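Local coordinates for protein histidine acid phosphatase (Bifidobacterium longum subsp. infantis, PDB 6RXF) that probably removes phosphate groups from inositol phosphates such as phytate, and from 2,3-bisphosphoglycerate, as a histidine acid phosphatase of the MINPP1 subfamily, at residues 52-57 with 316-321; 353-358 with 429-434. The protein carries 1 engineered substitution. All coordinates share one frame; numbering follows the deposited sequence. Where two conformers were deposited one is given.

Contact 1 of 2, residues 52-57 with 316-321; sequences RGLSSY and YIIAAD
Arg52, whose carbonyl oxygen rests against Ile318 and Asp321, turns its side chain back over its own loop and donates from NH2 to Ser55 OG at 2.8 Å. The hydroxyl lies 30° out of the guanidinium plane, and both residues have a second conformer, so this bond describes one state of the pair. No hydrogen bond joins the loop to the helix, and the contact is made by van der Waals packing. Ile318 is the central side chain. Its CD1 lies over the flat face of the peptide between Gly53 and Leu54, 3.3 Å from Gly53 C. The same methyl approaches Arg52 O to 3.1 Å, which is tight for such a pair. The loop holds the end of the RHGxRxP signature of histidine acid phosphatases. Arg52 falls on its second arginine, and Leu54 stands where the proline is usual. The opposing residues form the last turns of helix 305-321. Leu54 adds the apolar part. With chi1 at -72°, its CG stands beside the backbone N, and the branch CD2 reaches Ile318 CG2 at 3.5 Å. The two side chains cross at about a right angle, with Leu54 CG 4.0 Å from Ile318 CG1. Asp321 touches through its CB alone, 3.9 Å from Arg52 O. Its carboxylate makes no salt bridge here: Asp321 OD2 stays 5.6 Å from Arg52 NH1 in the given conformer. Asn96 accepts a hydrogen bond from Leu54 N, and Thr105 bonds to Asp321 O at the helix end.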
ATOM      1  N   ARG B  52       7.747  -5.910   0.253  0.54 26.40           N
ATOM      2  CA  ARG B  52       9.126  -5.492   0.061  0.54 27.70           C
ATOM      3  C   ARG B  52       9.943  -5.844   1.297  0.54 28.46           C
ATOM      4  O   ARG B  52       9.399  -6.108   2.370  0.54 24.50           O
ATOM      5  CB  ARG B  52       9.215  -3.987  -0.217  0.54 27.98           C
ATOM      6  CG  ARG B  52       8.422  -3.146   0.768  0.54 31.87           C
ATOM      7  CD  ARG B  52       8.815  -1.679   0.705  0.54 34.57           C
ATOM      8  NE  ARG B  52       9.612  -1.284   1.864  0.54 39.35           N
ATOM      9  CZ  ARG B  52       9.134  -1.155   3.097  0.54 39.66           C
ATOM     10  NH1 ARG B  52       7.853  -1.383   3.347  0.54 42.01           N
ATOM     11  NH2 ARG B  52       9.941  -0.794   4.084  0.54 39.47           N
ATOM     12  N   GLY B  53      11.263  -5.847   1.131  1.00 25.03           N
ATOM     13  CA  GLY B  53      12.172  -6.076   2.232  1.00 20.83           C
ATOM     14  C   GLY B  53      12.318  -4.830   3.088  1.00 30.55           C
ATOM     15  O   GLY B  53      11.591  -3.846   2.941  1.00 25.55           O
ATOM     16  N   LEU B  54      13.275  -4.887   4.015  1.00 24.87           N
ATOM     17  CA  LEU B  54      13.600  -3.714   4.818  1.00 24.79           C
ATOM     18  C   LEU B  54      14.084  -2.584   3.919  1.00 27.61           C
ATOM     19  O   LEU B  54      14.762  -2.817   2.914  1.00 38.31           O
ATOM     20  CB  LEU B  54      14.673  -4.054   5.852  1.00 19.48           C
ATOM     21  CG  LEU B  54      14.226  -4.930   7.022  1.00 23.59           C
ATOM     22  CD1 LEU B  54      15.414  -5.344   7.879  1.00 19.33           C
ATOM     23  CD2 LEU B  54      13.196  -4.196   7.857  1.00 24.52           C
ATOM     24  N   SER B  55      13.725  -1.351   4.279  1.00 35.45           N
ATOM     25  CA  SER B  55      14.139  -0.200   3.482  0.73 45.24           C
ATOM     26  C   SER B  55      15.646   0.002   3.538  1.00 33.54           C
ATOM     27  O   SER B  55      16.277   0.301   2.518  1.00 37.13           O
ATOM     28  CB  SER B  55      13.415   1.057   3.958  0.73 47.00           C
ATOM     29  OG  SER B  55      12.054   1.040   3.573  0.73 40.77           O
ATOM     30  N   SER B  56      16.243  -0.160   4.715  1.00 42.02           N
ATOM     31  CA  SER B  56      17.675   0.048   4.868  1.00 31.14           C
ATOM     32  C   SER B  56      18.164  -0.713   6.092  1.00 31.23           C
ATOM     33  O   SER B  56      17.378  -1.259   6.872  1.00 20.53           O
ATOM     34  CB  SER B  56      18.010   1.540   4.982  1.00 30.71           C
ATOM     35  OG  SER B  56      17.179   2.176   5.941  1.00 38.75           O
ATOM     36  N   TYR B  57      19.487  -0.753   6.238  1.00 31.77           N
ATOM     37  CA  TYR B  57      20.123  -1.294   7.429  1.00 16.43           C
ATOM     38  C   TYR B  57      19.896  -0.313   8.568  1.00 23.45           C
ATOM     39  O   TYR B  57      20.655   0.647   8.731  1.00 18.59           O
ATOM     40  CB  TYR B  57      21.615  -1.529   7.174  1.00 25.31           C
ATOM     41  CG  TYR B  57      22.349  -2.284   8.261  1.00 20.75           C
ATOM     42  CD1 TYR B  57      21.838  -3.462   8.788  1.00 26.50           C
ATOM     43  CD2 TYR B  57      23.562  -1.824   8.748  1.00 19.69           C
ATOM     44  CE1 TYR B  57      22.515  -4.158   9.776  1.00 15.95           C
ATOM     45  CE2 TYR B  57      24.244  -2.512   9.731  1.00 24.32           C
ATOM     46  CZ  TYR B  57      23.716  -3.675  10.245  1.00 25.83           C
ATOM     47  OH  TYR B  57      24.396  -4.361  11.228  1.00 35.75           O
ATOM     48  N   TYR B 316       8.969  -7.489  12.969  1.00 12.70           N
ATOM     49  CA  TYR B 316       7.953  -8.529  13.020  1.00 12.20           C
ATOM     50  C   TYR B 316       7.004  -8.451  11.826  1.00 19.45           C
ATOM     51  O   TYR B 316       6.630  -9.486  11.259  1.00 14.79           O
ATOM     52  CB  TYR B 316       7.208  -8.416  14.346  1.00 16.82           C
ATOM     53  CG  TYR B 316       5.854  -9.063  14.391  1.00 24.33           C
ATOM     54  CD1 TYR B 316       5.726 -10.442  14.538  1.00 15.32           C
ATOM     55  CD2 TYR B 316       4.696  -8.291  14.323  1.00 18.94           C
ATOM     56  CE1 TYR B 316       4.480 -11.033  14.601  1.00 23.37           C
ATOM     57  CE2 TYR B 316       3.448  -8.873  14.390  1.00 21.84           C
ATOM     58  CZ  TYR B 316       3.348 -10.242  14.526  1.00 22.91           C
ATOM     59  OH  TYR B 316       2.109 -10.820  14.589  1.00 24.77           O
ATOM     60  N   ILE B 317       6.617  -7.243  11.408  1.00 15.32           N
ATOM     61  CA  ILE B 317       5.677  -7.163  10.291  1.00 18.61           C
ATOM     62  C   ILE B 317       6.398  -7.344   8.955  1.00 22.10           C
ATOM     63  O   ILE B 317       5.852  -7.957   8.031  1.00 19.51           O
ATOM     64  CB  ILE B 317       4.865  -5.852  10.341  1.00 16.26           C
ATOM     65  CG1 ILE B 317       5.757  -4.631  10.143  1.00 17.55           C
ATOM     66  CG2 ILE B 317       4.096  -5.739  11.659  1.00  7.83           C
ATOM     67  CD1 ILE B 317       4.993  -3.337  10.189  1.00 12.05           C
ATOM     68  N   ILE B 318       7.632  -6.845   8.823  1.00 14.60           N
ATOM     69  CA  ILE B 318       8.350  -7.077   7.572  1.00 17.57           C
ATOM     70  C   ILE B 318       8.747  -8.546   7.453  1.00 18.24           C
ATOM     71  O   ILE B 318       8.781  -9.098   6.346  1.00 19.89           O
ATOM     72  CB  ILE B 318       9.564  -6.134   7.433  1.00 20.06           C
ATOM     73  CG1 ILE B 318      10.679  -6.780   6.625  1.00 17.55           C
ATOM     74  CG2 ILE B 318      10.166  -5.822   8.733  1.00 33.55           C
ATOM     75  CD1 ILE B 318      10.488  -6.611   5.198  1.00 22.88           C
ATOM     76  N   ALA B 319       9.021  -9.211   8.579  1.00 21.54           N
ATOM     77  CA  ALA B 319       9.253 -10.652   8.549  1.00 19.89           C
ATOM     78  C   ALA B 319       8.073 -11.385   7.920  1.00 23.45           C
ATOM     79  O   ALA B 319       8.264 -12.321   7.135  1.00 24.96           O
ATOM     80  CB  ALA B 319       9.517 -11.176   9.961  1.00 18.41           C
ATOM     81  N   ALA B 320       6.847 -10.968   8.247  1.00 20.24           N
ATOM     82  CA  ALA B 320       5.674 -11.506   7.561  1.00 25.69           C
ATOM     83  C   ALA B 320       5.774 -11.299   6.054  1.00 28.22           C
ATOM     84  O   ALA B 320       5.383 -12.172   5.272  1.00 24.70           O
ATOM     85  CB  ALA B 320       4.399 -10.853   8.098  1.00 23.65           C
ATOM     86  N   ASP B 321       6.298 -10.152   5.627  1.00 18.95           N
ATOM     87  CA  ASP B 321       6.447  -9.899   4.201  1.00 24.96           C
ATOM     88  C   ASP B 321       7.611 -10.673   3.588  1.00 31.55           C
ATOM     89  O   ASP B 321       7.638 -10.869   2.369  1.00 21.56           O
ATOM     90  CB  ASP B 321       6.625  -8.400   3.960  1.00 17.30           C
ATOM     91  CG  ASP B 321       5.367  -7.617   4.260  1.00 22.40           C
ATOM     92  OD1 ASP B 321       4.305  -8.255   4.386  1.00 26.08           O
ATOM     93  OD2 ASP B 321       5.436  -6.376   4.384  1.00 34.07           O
TER

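Contact 2 of 2, residues 353-358 with 429-434; sequences LDAEDF and DVYTYG. With ZN (zinc ion), chain Q.
Phe358 and Tyr431 form an offset stack, with centroids 4.2 Å apart and planes at 16°. The stack fixes a long loop to helix 342-361 in the histidine phosphatase (branch 2) fold. This is the tightly packed part of the contact. Tyr431 CD1 lies over the centre of the Phe358 ring, 3.6 Å from Phe358 CD2. In return, Phe358 CG lies over a face of the Tyr431 ring, displaced toward the rim. Phe358 CB adds a CH-pi contact to the same ring, only 5° off its normal. Tyr431 has CG anti to its own N (chi1 161°), which carries the ring from the loop to the helix. On the other side of the ring, Tyr431 CD2 meets Ala355 CB at 3.9 Å. The phenol group passes beyond the stack, so that Tyr431 OH packs on Asp354 CB at 3.6 Å and bonds to the backbone oxygen of Trp438. Ala355 also touches Ile235 of helix 226-236, which lies against this part of the loop.

The opposite character is found at Glu356. It points away from the loop, is partly exposed and touches none of it. Its OE2 binds a zinc ion at 2.0 Å, and Glu232 and Glu360 bind the same metal. The CD of Glu356 is absent from the model, so the orientation of its carboxylate is doubtful. Tyr433, also partly exposed, supplies the polar link across the contact. Its side chain crosses that of Asp354 at about a right angle, and its ring also meets Arg439 in a cation-pi contact. Ser15 bonds to Asp354 OD1, while Tyr433 OH donates to Asp354 OD2 at 2.6 Å, approaching from above the carboxylate plane.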
ATOM      1  N   LEU B 353       0.906   2.917  14.387  1.00 20.40           N
ATOM      2  CA  LEU B 353       1.212   3.059  12.966  1.00 22.21           C
ATOM      3  C   LEU B 353      -0.020   3.487  12.178  1.00 28.64           C
ATOM      4  O   LEU B 353       0.042   4.417  11.363  1.00 24.72           O
ATOM      5  CB  LEU B 353       1.756   1.747  12.409  1.00 18.08           C
ATOM      6  CG  LEU B 353       3.164   1.361  12.834  1.00 24.35           C
ATOM      7  CD1 LEU B 353       3.631   0.191  11.985  1.00 26.62           C
ATOM      8  CD2 LEU B 353       4.096   2.549  12.698  1.00 28.98           C
ATOM      9  N   ASP B 354      -1.144   2.800  12.394  1.00 19.64           N
ATOM     10  CA  ASP B 354      -2.368   3.136  11.678  1.00 17.40           C
ATOM     11  C   ASP B 354      -2.761   4.589  11.913  1.00 19.93           C
ATOM     12  O   ASP B 354      -3.239   5.265  10.994  1.00 15.27           O
ATOM     13  CB  ASP B 354      -3.495   2.184  12.097  1.00 13.50           C
ATOM     14  CG  ASP B 354      -3.370   0.801  11.445  1.00 27.02           C
ATOM     15  OD1 ASP B 354      -2.478   0.626  10.579  1.00 19.40           O
ATOM     16  OD2 ASP B 354      -4.161  -0.110  11.794  1.00 18.12           O
ATOM     17  N   ALA B 355      -2.531   5.099  13.127  1.00 17.84           N
ATOM     18  CA  ALA B 355      -2.971   6.449  13.462  1.00 16.61           C
ATOM     19  C   ALA B 355      -2.292   7.497  12.581  1.00 21.01           C
ATOM     20  O   ALA B 355      -2.967   8.359  12.000  1.00 20.16           O
ATOM     21  CB  ALA B 355      -2.722   6.730  14.942  1.00  9.41           C
ATOM     22  N   GLU B 356      -0.960   7.434  12.464  1.00 20.26           N
ATOM     23  CA  GLU B 356      -0.229   8.390  11.634  1.00 26.54           C
ATOM     24  C   GLU B 356      -0.701   8.344  10.186  1.00 30.48           C
ATOM     25  O   GLU B 356      -0.906   9.381   9.538  1.00 29.79           O
ATOM     26  CB  GLU B 356       1.279   8.116  11.700  1.00 28.42           C
ATOM     27  CG  GLU B 356       2.074   8.895  10.655  1.00 50.10           C
ATOM     28  OE1 GLU B 356       3.935   9.074  12.099  0.85 64.98           O
ATOM     29  OE2 GLU B 356       3.472  10.803  10.840  1.00 65.17           O
ATOM     30  N   ASP B 357      -0.824   7.124   9.658  1.00 28.74           N
ATOM     31  CA  ASP B 357      -1.348   6.936   8.313  1.00 27.60           C
ATOM     32  C   ASP B 357      -2.774   7.466   8.192  1.00 23.79           C
ATOM     33  O   ASP B 357      -3.105   8.147   7.213  1.00 16.58           O
ATOM     34  CB  ASP B 357      -1.282   5.455   7.939  1.00 31.16           C
ATOM     35  CG  ASP B 357       0.025   5.077   7.269  1.00 30.84           C
ATOM     36  OD1 ASP B 357       0.689   5.980   6.722  1.00 41.69           O
ATOM     37  OD2 ASP B 357       0.377   3.876   7.255  1.00 36.88           O
ATOM     38  N   PHE B 358      -3.627   7.172   9.179  1.00 18.67           N
ATOM     39  CA  PHE B 358      -5.027   7.589   9.110  1.00 16.61           C
ATOM     40  C   PHE B 358      -5.154   9.106   9.059  1.00 16.53           C
ATOM     41  O   PHE B 358      -5.938   9.643   8.268  1.00 13.47           O
ATOM     42  CB  PHE B 358      -5.792   7.023  10.308  1.00 12.93           C
ATOM     43  CG  PHE B 358      -7.189   7.555  10.454  1.00 12.26           C
ATOM     44  CD1 PHE B 358      -8.241   6.982   9.755  1.00 13.69           C
ATOM     45  CD2 PHE B 358      -7.454   8.622  11.297  1.00 14.60           C
ATOM     46  CE1 PHE B 358      -9.525   7.462   9.894  1.00 10.46           C
ATOM     47  CE2 PHE B 358      -8.741   9.110  11.436  1.00 14.56           C
ATOM     48  CZ  PHE B 358      -9.777   8.528  10.735  1.00 15.85           C
ATOM     49  N   ASP B 429      -9.707  13.878  21.654  1.00 26.47           N
ATOM     50  CA  ASP B 429     -10.634  12.788  21.339  1.00 32.03           C
ATOM     51  C   ASP B 429     -10.252  12.270  19.957  1.00 28.13           C
ATOM     52  O   ASP B 429     -10.769  12.722  18.935  1.00 25.20           O
ATOM     53  CB  ASP B 429     -12.079  13.275  21.387  1.00 23.03           C
ATOM     54  CG  ASP B 429     -13.083  12.157  21.167  1.00 38.18           C
ATOM     55  OD1 ASP B 429     -12.672  10.979  21.090  1.00 43.60           O
ATOM     56  OD2 ASP B 429     -14.291  12.456  21.073  1.00 44.86           O
ATOM     57  N   VAL B 430      -9.338  11.301  19.927  1.00 23.58           N
ATOM     58  CA  VAL B 430      -8.629  10.962  18.697  1.00 24.81           C
ATOM     59  C   VAL B 430      -9.053   9.610  18.135  1.00 26.74           C
ATOM     60  O   VAL B 430      -9.923   8.924  18.685  1.00 20.54           O
ATOM     61  CB  VAL B 430      -7.107  10.982  18.929  1.00 19.75           C
ATOM     62  CG1 VAL B 430      -6.671  12.323  19.487  1.00 17.87           C
ATOM     63  CG2 VAL B 430      -6.694   9.839  19.866  1.00 21.66           C
ATOM     64  N   TYR B 431      -8.420   9.234  17.028  1.00 19.32           N
ATOM     65  CA  TYR B 431      -8.667   7.962  16.371  1.00 12.14           C
ATOM     66  C   TYR B 431      -8.159   6.816  17.235  1.00 18.90           C
ATOM     67  O   TYR B 431      -7.015   6.836  17.699  1.00 18.97           O
ATOM     68  CB  TYR B 431      -7.974   7.971  15.009  1.00 14.22           C
ATOM     69  CG  TYR B 431      -7.725   6.626  14.367  1.00 14.40           C
ATOM     70  CD1 TYR B 431      -8.683   6.043  13.542  1.00 12.35           C
ATOM     71  CD2 TYR B 431      -6.515   5.958  14.543  1.00 16.59           C
ATOM     72  CE1 TYR B 431      -8.456   4.819  12.932  1.00 15.54           C
ATOM     73  CE2 TYR B 431      -6.279   4.735  13.936  1.00 18.16           C
ATOM     74  CZ  TYR B 431      -7.255   4.171  13.133  1.00 16.69           C
ATOM     75  OH  TYR B 431      -7.033   2.956  12.526  1.00 16.66           O
ATOM     76  N   THR B 432      -9.028   5.835  17.485  1.00 18.97           N
ATOM     77  CA  THR B 432      -8.671   4.614  18.195  1.00 15.86           C
ATOM     78  C   THR B 432      -9.328   3.435  17.494  1.00 15.38           C
ATOM     79  O   THR B 432     -10.205   3.599  16.640  1.00 16.38           O
ATOM     80  CB  THR B 432      -9.116   4.631  19.666  1.00 15.69           C
ATOM     81  OG1 THR B 432     -10.543   4.512  19.730  1.00 23.33           O
ATOM     82  CG2 THR B 432      -8.675   5.902  20.381  1.00 12.20           C
ATOM     83  N   TYR B 433      -8.903   2.229  17.870  1.00 19.49           N
ATOM     84  CA  TYR B 433      -9.577   1.037  17.370  1.00 18.19           C
ATOM     85  C   TYR B 433     -10.992   0.915  17.919  1.00 18.34           C
ATOM     86  O   TYR B 433     -11.838   0.265  17.295  1.00 17.41           O
ATOM     87  CB  TYR B 433      -8.761  -0.214  17.705  1.00 19.54           C
ATOM     88  CG  TYR B 433      -7.566  -0.414  16.795  1.00 28.58           C
ATOM     89  CD1 TYR B 433      -7.328   0.452  15.733  1.00 22.04           C
ATOM     90  CD2 TYR B 433      -6.674  -1.462  17.001  1.00 14.56           C
ATOM     91  CE1 TYR B 433      -6.247   0.284  14.894  1.00 16.75           C
ATOM     92  CE2 TYR B 433      -5.581  -1.638  16.166  1.00 24.41           C
ATOM     93  CZ  TYR B 433      -5.376  -0.762  15.109  1.00 25.58           C
ATOM     94  OH  TYR B 433      -4.302  -0.927  14.259  1.00 19.59           O
ATOM     95  N   GLY B 434     -11.271   1.547  19.061  1.00 17.33           N
ATOM     96  CA  GLY B 434     -12.605   1.481  19.625  1.00 11.23           C
ATOM     97  C   GLY B 434     -13.620   2.362  18.932  1.00 10.70           C
ATOM     98  O   GLY B 434     -14.819   2.074  18.981  1.00 14.08           O
TER
HETATM   99 ZN    ZN Q 607       3.240  12.744  11.431  1.00 98.51          ZN

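Overall arrangement
From the N terminus, the chain runs through strand 38-47 into the loop 52-57. Contact 1 closes when helix 305-321 returns to this loop, after 258 intervening residues, just over half of them helical. Helix 342-361 is the next helix in the chain and carries segment 353-358. Contact 2 then closes a shorter excursion of 70 residues, which includes strand 395-401 and ends in the loop before helix 440-443. The two closures are in series and neither nest nor cross. The centres of contact 1 and contact 2 lie about 22 Å apart. The consecutive helices join them directly, since Ile317 CD1 packs on Leu353 CD1 at 4.2 Å.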